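PDB 4O5H: phenylacetaldehyde dehydrogenase, which probably oxidises phenylacetaldehyde to phenylacetate with NAD+ as the electron acceptor, as a member of the aldehyde dehydrogenase family. Local coordinates for residues A[130-142]-A[186-200]. Numbering follows the deposited sequence.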
ATOM      1  N   LEU A 130     -27.910   4.778  11.190  1.00 13.52           N
ATOM      2  CA  LEU A 130     -26.788   4.491  10.297  1.00 13.28           C
ATOM      3  C   LEU A 130     -25.452   4.324  11.068  1.00 12.46           C
ATOM      4  O   LEU A 130     -24.937   3.228  11.130  1.00 11.74           O
ATOM      5  CB  LEU A 130     -26.633   5.544   9.248  1.00 14.34           C
ATOM      6  CG  LEU A 130     -25.478   5.231   8.297  1.00 15.32           C
ATOM      7  CD1 LEU A 130     -25.876   4.150   7.302  1.00 15.98           C
ATOM      8  CD2 LEU A 130     -25.059   6.428   7.493  1.00 16.40           C
ATOM      9  N   ASP A 131     -24.913   5.413  11.613  1.00 11.85           N
ATOM     10  CA  ASP A 131     -23.597   5.382  12.211  1.00 11.82           C
ATOM     11  C   ASP A 131     -23.465   4.292  13.273  1.00 11.33           C
ATOM     12  O   ASP A 131     -22.556   3.456  13.201  1.00 11.26           O
ATOM     13  CB  ASP A 131     -23.211   6.722  12.846  1.00 11.78           C
ATOM     14  CG  ASP A 131     -23.180   7.847  11.862  1.00 12.37           C
ATOM     15  OD1 ASP A 131     -24.219   8.063  11.154  1.00 13.32           O
ATOM     16  OD2 ASP A 131     -22.145   8.588  11.825  1.00 12.43           O
ATOM     17  N   VAL A 132     -24.324   4.331  14.284  1.00 11.28           N
ATOM     18  CA  VAL A 132     -24.140   3.421  15.437  1.00 11.07           C
ATOM     19  C   VAL A 132     -24.438   1.969  15.008  1.00 11.01           C
ATOM     20  O   VAL A 132     -23.673   1.050  15.289  1.00 10.91           O
ATOM     21  CB  VAL A 132     -25.008   3.853  16.613  1.00 11.36           C
ATOM     22  CG1 VAL A 132     -24.973   2.813  17.693  1.00 11.51           C
ATOM     23  CG2 VAL A 132     -24.575   5.211  17.140  1.00 11.35           C
ATOM     24  N   ALA A 133     -25.509   1.776  14.260  1.00 11.23           N
ATOM     25  CA  ALA A 133     -25.894   0.431  13.785  1.00 11.21           C
ATOM     26  C   ALA A 133     -24.766  -0.166  12.932  1.00 10.90           C
ATOM     27  O   ALA A 133     -24.412  -1.328  13.109  1.00 10.64           O
ATOM     28  CB  ALA A 133     -27.182   0.503  12.986  1.00 11.43           C
ATOM     29  N   MET A 134     -24.190   0.624  12.031  1.00 10.82           N
ATOM     30  CA  MET A 134     -23.133   0.109  11.181  1.00 10.79           C
ATOM     31  C   MET A 134     -21.771  -0.020  11.880  1.00 10.22           C
ATOM     32  O   MET A 134     -20.939  -0.802  11.444  1.00  9.86           O
ATOM     33  CB  MET A 134     -23.035   0.895   9.871  1.00 11.36           C
ATOM     34  CG  MET A 134     -24.214   0.622   8.923  1.00 12.02           C
ATOM     35  SD  MET A 134     -24.202  -1.102   8.360  1.00 12.96           S
ATOM     36  CE  MET A 134     -22.979  -0.918   7.066  1.00 12.58           C
ATOM     37  N   ALA A 135     -21.548   0.745  12.935  1.00  9.99           N
ATOM     38  CA  ALA A 135     -20.365   0.552  13.773  1.00  9.87           C
ATOM     39  C   ALA A 135     -20.435  -0.811  14.431  1.00  9.69           C
ATOM     40  O   ALA A 135     -19.483  -1.554  14.398  1.00  9.63           O
ATOM     41  CB  ALA A 135     -20.239   1.635  14.807  1.00  9.93           C
ATOM     42  N   ALA A 136     -21.566  -1.113  15.028  1.00  9.85           N
ATOM     43  CA  ALA A 136     -21.782  -2.421  15.622  1.00  9.94           C
ATOM     44  C   ALA A 136     -21.638  -3.540  14.604  1.00 10.06           C
ATOM     45  O   ALA A 136     -20.978  -4.555  14.863  1.00  9.92           O
ATOM     46  CB  ALA A 136     -23.147  -2.492  16.310  1.00 10.14           C
ATOM     47  N   GLN A 137     -22.264  -3.380  13.444  1.00 10.27           N
ATOM     48  CA  GLN A 137     -22.180  -4.423  12.444  1.00 10.52           C
ATOM     49  C   GLN A 137     -20.758  -4.606  11.926  1.00  9.93           C
ATOM     50  O   GLN A 137     -20.399  -5.702  11.546  1.00  9.61           O
ATOM     51  CB  GLN A 137     -23.135  -4.183  11.249  1.00 11.23           C
ATOM     52  CG  GLN A 137     -24.592  -4.293  11.614  1.00 12.37           C
ATOM     53  CD  GLN A 137     -25.087  -5.735  11.771  1.00 13.52           C
ATOM     54  OE1 GLN A 137     -24.311  -6.695  11.842  1.00 14.67           O
ATOM     55  NE2 GLN A 137     -26.388  -5.870  11.899  1.00 14.63           N
ATOM     56  N   CYS A 138     -19.967  -3.528  11.874  1.00  9.58           N
ATOM     57  CA  CYS A 138     -18.592  -3.647  11.436  1.00  9.28           C
ATOM     58  C   CYS A 138     -17.818  -4.551  12.390  1.00  8.96           C
ATOM     59  O   CYS A 138     -17.137  -5.457  11.956  1.00  8.65           O
ATOM     60  CB  CYS A 138     -17.910  -2.290  11.370  1.00  9.36           C
ATOM     61  SG  CYS A 138     -16.236  -2.377  10.687  1.00  9.79           S
ATOM     62  N   PHE A 139     -17.953  -4.334  13.712  1.00  8.81           N
ATOM     63  CA  PHE A 139     -17.336  -5.242  14.666  1.00  8.73           C
ATOM     64  C   PHE A 139     -17.844  -6.680  14.529  1.00  8.82           C
ATOM     65  O   PHE A 139     -17.071  -7.612  14.624  1.00  8.45           O
ATOM     66  CB  PHE A 139     -17.513  -4.748  16.105  1.00  8.94           C
ATOM     67  CG  PHE A 139     -16.579  -3.604  16.477  1.00  8.93           C
ATOM     68  CD1 PHE A 139     -15.226  -3.853  16.670  1.00  8.92           C
ATOM     69  CD2 PHE A 139     -17.055  -2.304  16.568  1.00  9.11           C
ATOM     70  CE1 PHE A 139     -14.353  -2.816  16.973  1.00  9.05           C
ATOM     71  CE2 PHE A 139     -16.187  -1.246  16.894  1.00  9.16           C
ATOM     72  CZ  PHE A 139     -14.835  -1.510  17.082  1.00  9.07           C
ATOM     73  N   ARG A 140     -19.142  -6.854  14.306  1.00  9.07           N
ATOM     74  CA  ARG A 140     -19.696  -8.216  14.187  1.00  9.32           C
ATOM     75  C   ARG A 140     -19.178  -8.913  12.908  1.00  9.33           C
ATOM     76  O   ARG A 140     -18.730 -10.080  12.949  1.00  9.16           O
ATOM     77  CB  ARG A 140     -21.243  -8.190  14.198  1.00  9.58           C
ATOM     78  CG  ARG A 140     -21.860  -9.591  14.113  1.00  9.80           C
ATOM     79  CD  ARG A 140     -23.332  -9.566  14.426  1.00 10.30           C
ATOM     80  NE  ARG A 140     -23.600  -9.124  15.778  1.00 10.51           N
ATOM     81  CZ  ARG A 140     -24.304  -8.042  16.104  1.00 10.95           C
ATOM     82  NH1 ARG A 140     -24.831  -7.245  15.190  1.00 11.11           N
ATOM     83  NH2 ARG A 140     -24.497  -7.728  17.390  1.00 11.37           N
ATOM     84  N   TYR A 141     -19.248  -8.192  11.780  1.00  9.42           N
ATOM     85  CA  TYR A 141     -18.786  -8.738  10.487  1.00  9.37           C
ATOM     86  C   TYR A 141     -17.311  -9.159  10.599  1.00  9.42           C
ATOM     87  O   TYR A 141     -16.934 -10.303  10.277  1.00  9.35           O
ATOM     88  CB  TYR A 141     -19.011  -7.726   9.380  1.00  9.48           C
ATOM     89  CG  TYR A 141     -18.401  -8.103   8.044  1.00  9.37           C
ATOM     90  CD1 TYR A 141     -19.066  -8.911   7.164  1.00  9.60           C
ATOM     91  CD2 TYR A 141     -17.104  -7.711   7.721  1.00  9.32           C
ATOM     92  CE1 TYR A 141     -18.490  -9.286   5.958  1.00  9.56           C
ATOM     93  CE2 TYR A 141     -16.505  -8.101   6.534  1.00  9.32           C
ATOM     94  CZ  TYR A 141     -17.222  -8.874   5.647  1.00  9.49           C
ATOM     95  OH  TYR A 141     -16.618  -9.274   4.457  1.00  9.64           O
ATOM     96  N   MET A 142     -16.467  -8.259  11.120  1.00  9.33           N
ATOM     97  CA  MET A 142     -15.041  -8.559  11.241  1.00  9.04           C
ATOM     98  C   MET A 142     -14.736  -9.649  12.271  1.00  8.88           C
ATOM     99  O   MET A 142     -13.783 -10.389  12.118  1.00  8.43           O
ATOM    100  CB  MET A 142     -14.261  -7.264  11.560  1.00  9.03           C
ATOM    101  CG  MET A 142     -14.364  -6.184  10.470  1.00  9.16           C
ATOM    102  SD  MET A 142     -13.610  -6.713   8.924  1.00  8.94           S
ATOM    103  CE  MET A 142     -14.293  -5.470   7.830  1.00  9.25           C
ATOM    104  N   PHE A 186     -17.729  11.157  10.590  1.00 10.99           N
ATOM    105  CA  PHE A 186     -18.398   9.938  11.098  1.00 10.90           C
ATOM    106  C   PHE A 186     -17.501   9.384  12.241  1.00 10.66           C
ATOM    107  O   PHE A 186     -16.806   8.357  12.068  1.00 10.33           O
ATOM    108  CB  PHE A 186     -18.531   8.883  10.009  1.00 11.00           C
ATOM    109  CG  PHE A 186     -19.393   9.280   8.825  1.00 11.46           C
ATOM    110  CD1 PHE A 186     -20.725   9.017   8.829  1.00 11.53           C
ATOM    111  CD2 PHE A 186     -18.848   9.888   7.721  1.00 11.72           C
ATOM    112  CE1 PHE A 186     -21.531   9.344   7.755  1.00 11.98           C
ATOM    113  CE2 PHE A 186     -19.653  10.247   6.625  1.00 12.13           C
ATOM    114  CZ  PHE A 186     -21.006   9.953   6.648  1.00 12.06           C
ATOM    115  N   PRO A 187     -17.477  10.068  13.382  1.00 10.42           N
ATOM    116  CA  PRO A 187     -16.469   9.726  14.405  1.00 10.12           C
ATOM    117  C   PRO A 187     -16.516   8.285  14.903  1.00  9.86           C
ATOM    118  O   PRO A 187     -15.527   7.588  14.776  1.00  9.62           O
ATOM    119  CB  PRO A 187     -16.755  10.696  15.526  1.00 10.50           C
ATOM    120  CG  PRO A 187     -17.510  11.832  14.883  1.00 10.74           C
ATOM    121  CD  PRO A 187     -18.311  11.212  13.784  1.00 10.71           C
ATOM    122  N   LEU A 188     -17.659   7.808  15.363  1.00  9.83           N
ATOM    123  CA  LEU A 188     -17.743   6.437  15.827  1.00 10.06           C
ATOM    124  C   LEU A 188     -17.564   5.419  14.701  1.00 10.18           C
ATOM    125  O   LEU A 188     -16.876   4.413  14.867  1.00 10.21           O
ATOM    126  CB  LEU A 188     -19.072   6.210  16.553  1.00 10.35           C
ATOM    127  CG  LEU A 188     -19.253   4.803  17.103  1.00 10.54           C
ATOM    128  CD1 LEU A 188     -18.278   4.483  18.251  1.00 10.71           C
ATOM    129  CD2 LEU A 188     -20.686   4.626  17.580  1.00 11.21           C
ATOM    130  N   LEU A 189     -18.227   5.641  13.583  1.00 10.50           N
ATOM    131  CA  LEU A 189     -18.208   4.680  12.503  1.00 10.87           C
ATOM    132  C   LEU A 189     -16.777   4.497  11.934  1.00 11.47           C
ATOM    133  O   LEU A 189     -16.342   3.353  11.708  1.00 10.70           O
ATOM    134  CB  LEU A 189     -19.157   5.109  11.419  1.00 11.19           C
ATOM    135  CG  LEU A 189     -19.305   4.183  10.198  1.00 11.42           C
ATOM    136  CD1 LEU A 189     -19.806   2.825  10.622  1.00 11.85           C
ATOM    137  CD2 LEU A 189     -20.236   4.801   9.177  1.00 11.65           C
ATOM    138  N   MET A 190     -16.051   5.599  11.760  1.00 12.06           N
ATOM    139  CA  MET A 190     -14.699   5.536  11.235  1.00 13.80           C
ATOM    140  C   MET A 190     -13.773   4.863  12.252  1.00 12.32           C
ATOM    141  O   MET A 190     -12.844   4.143  11.871  1.00 12.51           O
ATOM    142  CB  MET A 190     -14.169   6.949  10.867  1.00 16.65           C
ATOM    143  CG  MET A 190     -14.761   7.737   9.678  1.00 20.58           C
ATOM    144  SD  MET A 190     -14.759   6.822   8.157  1.00 29.70           S
ATOM    145  CE  MET A 190     -16.296   5.888   8.321  1.00 27.72           C
ATOM    146  N   ALA A 191     -14.011   5.074  13.545  1.00 11.50           N
ATOM    147  CA  ALA A 191     -13.233   4.397  14.582  1.00 11.09           C
ATOM    148  C   ALA A 191     -13.413   2.893  14.437  1.00 10.96           C
ATOM    149  O   ALA A 191     -12.445   2.115  14.524  1.00 10.79           O
ATOM    150  CB  ALA A 191     -13.667   4.856  15.976  1.00 11.05           C
ATOM    151  N   ALA A 192     -14.656   2.480  14.240  1.00 10.59           N
ATOM    152  CA  ALA A 192     -14.950   1.062  14.056  1.00 10.89           C
ATOM    153  C   ALA A 192     -14.268   0.507  12.811  1.00 11.10           C
ATOM    154  O   ALA A 192     -13.680  -0.586  12.849  1.00 10.36           O
ATOM    155  CB  ALA A 192     -16.440   0.832  13.987  1.00 10.99           C
ATOM    156  N   TRP A 193     -14.341   1.246  11.709  1.00 11.90           N
ATOM    157  CA  TRP A 193     -13.702   0.780  10.488  1.00 12.87           C
ATOM    158  C   TRP A 193     -12.200   0.535  10.667  1.00 12.81           C
ATOM    159  O   TRP A 193     -11.673  -0.371  10.059  1.00 12.81           O
ATOM    160  CB  TRP A 193     -13.869   1.770   9.376  1.00 13.43           C
ATOM    161  CG  TRP A 193     -15.212   1.819   8.823  1.00 15.13           C
ATOM    162  CD1 TRP A 193     -16.323   1.176   9.253  1.00 15.48           C
ATOM    163  CD2 TRP A 193     -15.609   2.608   7.736  1.00 17.88           C
ATOM    164  NE1 TRP A 193     -17.392   1.520   8.493  1.00 16.14           N
ATOM    165  CE2 TRP A 193     -16.972   2.385   7.531  1.00 17.97           C
ATOM    166  CE3 TRP A 193     -14.909   3.429   6.838  1.00 21.29           C
ATOM    167  CZ2 TRP A 193     -17.678   2.986   6.494  1.00 20.97           C
ATOM    168  CZ3 TRP A 193     -15.598   4.023   5.794  1.00 23.21           C
ATOM    169  CH2 TRP A 193     -16.985   3.811   5.648  1.00 23.12           C
ATOM    170  N   LYS A 194     -11.527   1.320  11.481  1.00 12.54           N
ATOM    171  CA  LYS A 194     -10.077   1.146  11.676  1.00 13.22           C
ATOM    172  C   LYS A 194      -9.782   0.109  12.728  1.00 12.50           C
ATOM    173  O   LYS A 194      -8.805  -0.612  12.638  1.00 13.24           O
ATOM    174  CB  LYS A 194      -9.410   2.428  12.157  1.00 14.14           C
ATOM    175  CG  LYS A 194      -9.631   3.668  11.322  1.00 15.72           C
ATOM    176  CD  LYS A 194      -9.034   3.582   9.968  1.00 16.73           C
ATOM    177  CE  LYS A 194      -8.830   4.977   9.388  1.00 16.80           C
ATOM    178  NZ  LYS A 194      -9.005   4.897   7.916  1.00 17.07           N
ATOM    179  N   ILE A 195     -10.554   0.092  13.792  1.00 11.82           N
ATOM    180  CA  ILE A 195     -10.235  -0.786  14.931  1.00 11.45           C
ATOM    181  C   ILE A 195     -10.648  -2.244  14.642  1.00 10.91           C
ATOM    182  O   ILE A 195      -9.926  -3.156  14.988  1.00  9.96           O
ATOM    183  CB  ILE A 195     -10.938  -0.281  16.219  1.00 11.69           C
ATOM    184  CG1 ILE A 195     -10.339   1.058  16.648  1.00 11.72           C
ATOM    185  CG2 ILE A 195     -10.821  -1.290  17.362  1.00 12.05           C
ATOM    186  CD1 ILE A 195     -11.140   1.732  17.755  1.00 11.96           C
ATOM    187  N   ALA A 196     -11.825  -2.445  14.023  1.00 10.41           N
ATOM    188  CA  ALA A 196     -12.366  -3.802  13.918  1.00 10.49           C
ATOM    189  C   ALA A 196     -11.444  -4.771  13.150  1.00 10.67           C
ATOM    190  O   ALA A 196     -11.174  -5.859  13.621  1.00 10.30           O
ATOM    191  CB  ALA A 196     -13.776  -3.820  13.386  1.00 10.55           C
ATOM    192  N   PRO A 197     -10.907  -4.350  12.006  1.00 10.79           N
ATOM    193  CA  PRO A 197     -10.047  -5.277  11.284  1.00 10.98           C
ATOM    194  C   PRO A 197      -8.760  -5.552  12.021  1.00 11.18           C
ATOM    195  O   PRO A 197      -8.196  -6.641  11.891  1.00 11.26           O
ATOM    196  CB  PRO A 197      -9.750  -4.564   9.960  1.00 11.14           C
ATOM    197  CG  PRO A 197     -10.672  -3.414   9.873  1.00 11.08           C
ATOM    198  CD  PRO A 197     -11.215  -3.139  11.245  1.00 10.95           C
ATOM    199  N   ALA A 198      -8.293  -4.579  12.781  1.00 11.40           N
ATOM    200  CA  ALA A 198      -7.122  -4.758  13.639  1.00 11.78           C
ATOM    201  C   ALA A 198      -7.339  -5.805  14.702  1.00 11.84           C
ATOM    202  O   ALA A 198      -6.522  -6.702  14.880  1.00 12.91           O
ATOM    203  CB  ALA A 198      -6.748  -3.441  14.284  1.00 11.83           C
ATOM    204  N   LEU A 199      -8.462  -5.748  15.380  1.00 11.38           N
ATOM    205  CA  LEU A 199      -8.766  -6.727  16.377  1.00 11.46           C
ATOM    206  C   LEU A 199      -8.933  -8.123  15.800  1.00 11.19           C
ATOM    207  O   LEU A 199      -8.474  -9.114  16.392  1.00 11.71           O
ATOM    208  CB  LEU A 199     -10.003  -6.319  17.154  1.00 11.80           C
ATOM    209  CG  LEU A 199      -9.934  -4.958  17.869  1.00 12.01           C
ATOM    210  CD1 LEU A 199     -11.220  -4.666  18.603  1.00 12.41           C
ATOM    211  CD2 LEU A 199      -8.792  -4.935  18.860  1.00 12.62           C
ATOM    212  N   ALA A 200      -9.581  -8.203  14.652  1.00 10.62           N
ATOM    213  CA  ALA A 200      -9.848  -9.500  14.015  1.00 10.59           C
ATOM    214  C   ALA A 200      -8.566 -10.206  13.622  1.00 10.48           C
ATOM    215  O   ALA A 200      -8.493 -11.403  13.711  1.00 10.76           O
ATOM    216  CB  ALA A 200     -10.713  -9.287  12.770  1.00 10.63           C
TER
HETATM  217  O   HOH W   1     -19.966   7.989  13.301  1.00 11.57           O
HETATM  218  O   HOH W   2     -19.730  -0.208   8.900  1.00  9.01           O
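Phe-139 fits as a knob into a hole formed by Ala-192, Ile-195, Ala-196 and Leu-199. Its CB leaves the helix beside the groove, not straight into it. CG lies anti to the carbonyl carbon (chi1 -77°), and this swings the ring across to the other helix. The two sides of the ring then part: Phe-139 CD1 lies 3.6 Å from Ala-196 CB, and CE2 of the same ring lies 3.6 Å from Ala-192 CB. Further out, CE1 meets Leu-199 CD1 and Ile-195 CG2, both at the ring edge. CZ, the tip, touches Ala-192 CA and Ile-195 CG2. Segments 130-142 and 187-200 run nearly parallel, 12° apart, with a closest axis approach of 8.4 Å. Helix 187-201 is the crossover helix of a beta-alpha-beta unit between the parallel strands 166-181 and 204-208, and helix 124-145 packs on it. Small residues line the interface, consistent with the short axis distance: Ala-135 CB is 4.0 Å from Ala-192 CB. Two waters bridge the helices. One donates to Asp-131 OD2 and accepts from Leu-189 N. That carboxylate also forms a salt bridge with Lys-122. The other links Met-134 O to Trp-193 NE1; Cys-138 SG lies 3.8 Å from Trp-193 CD1.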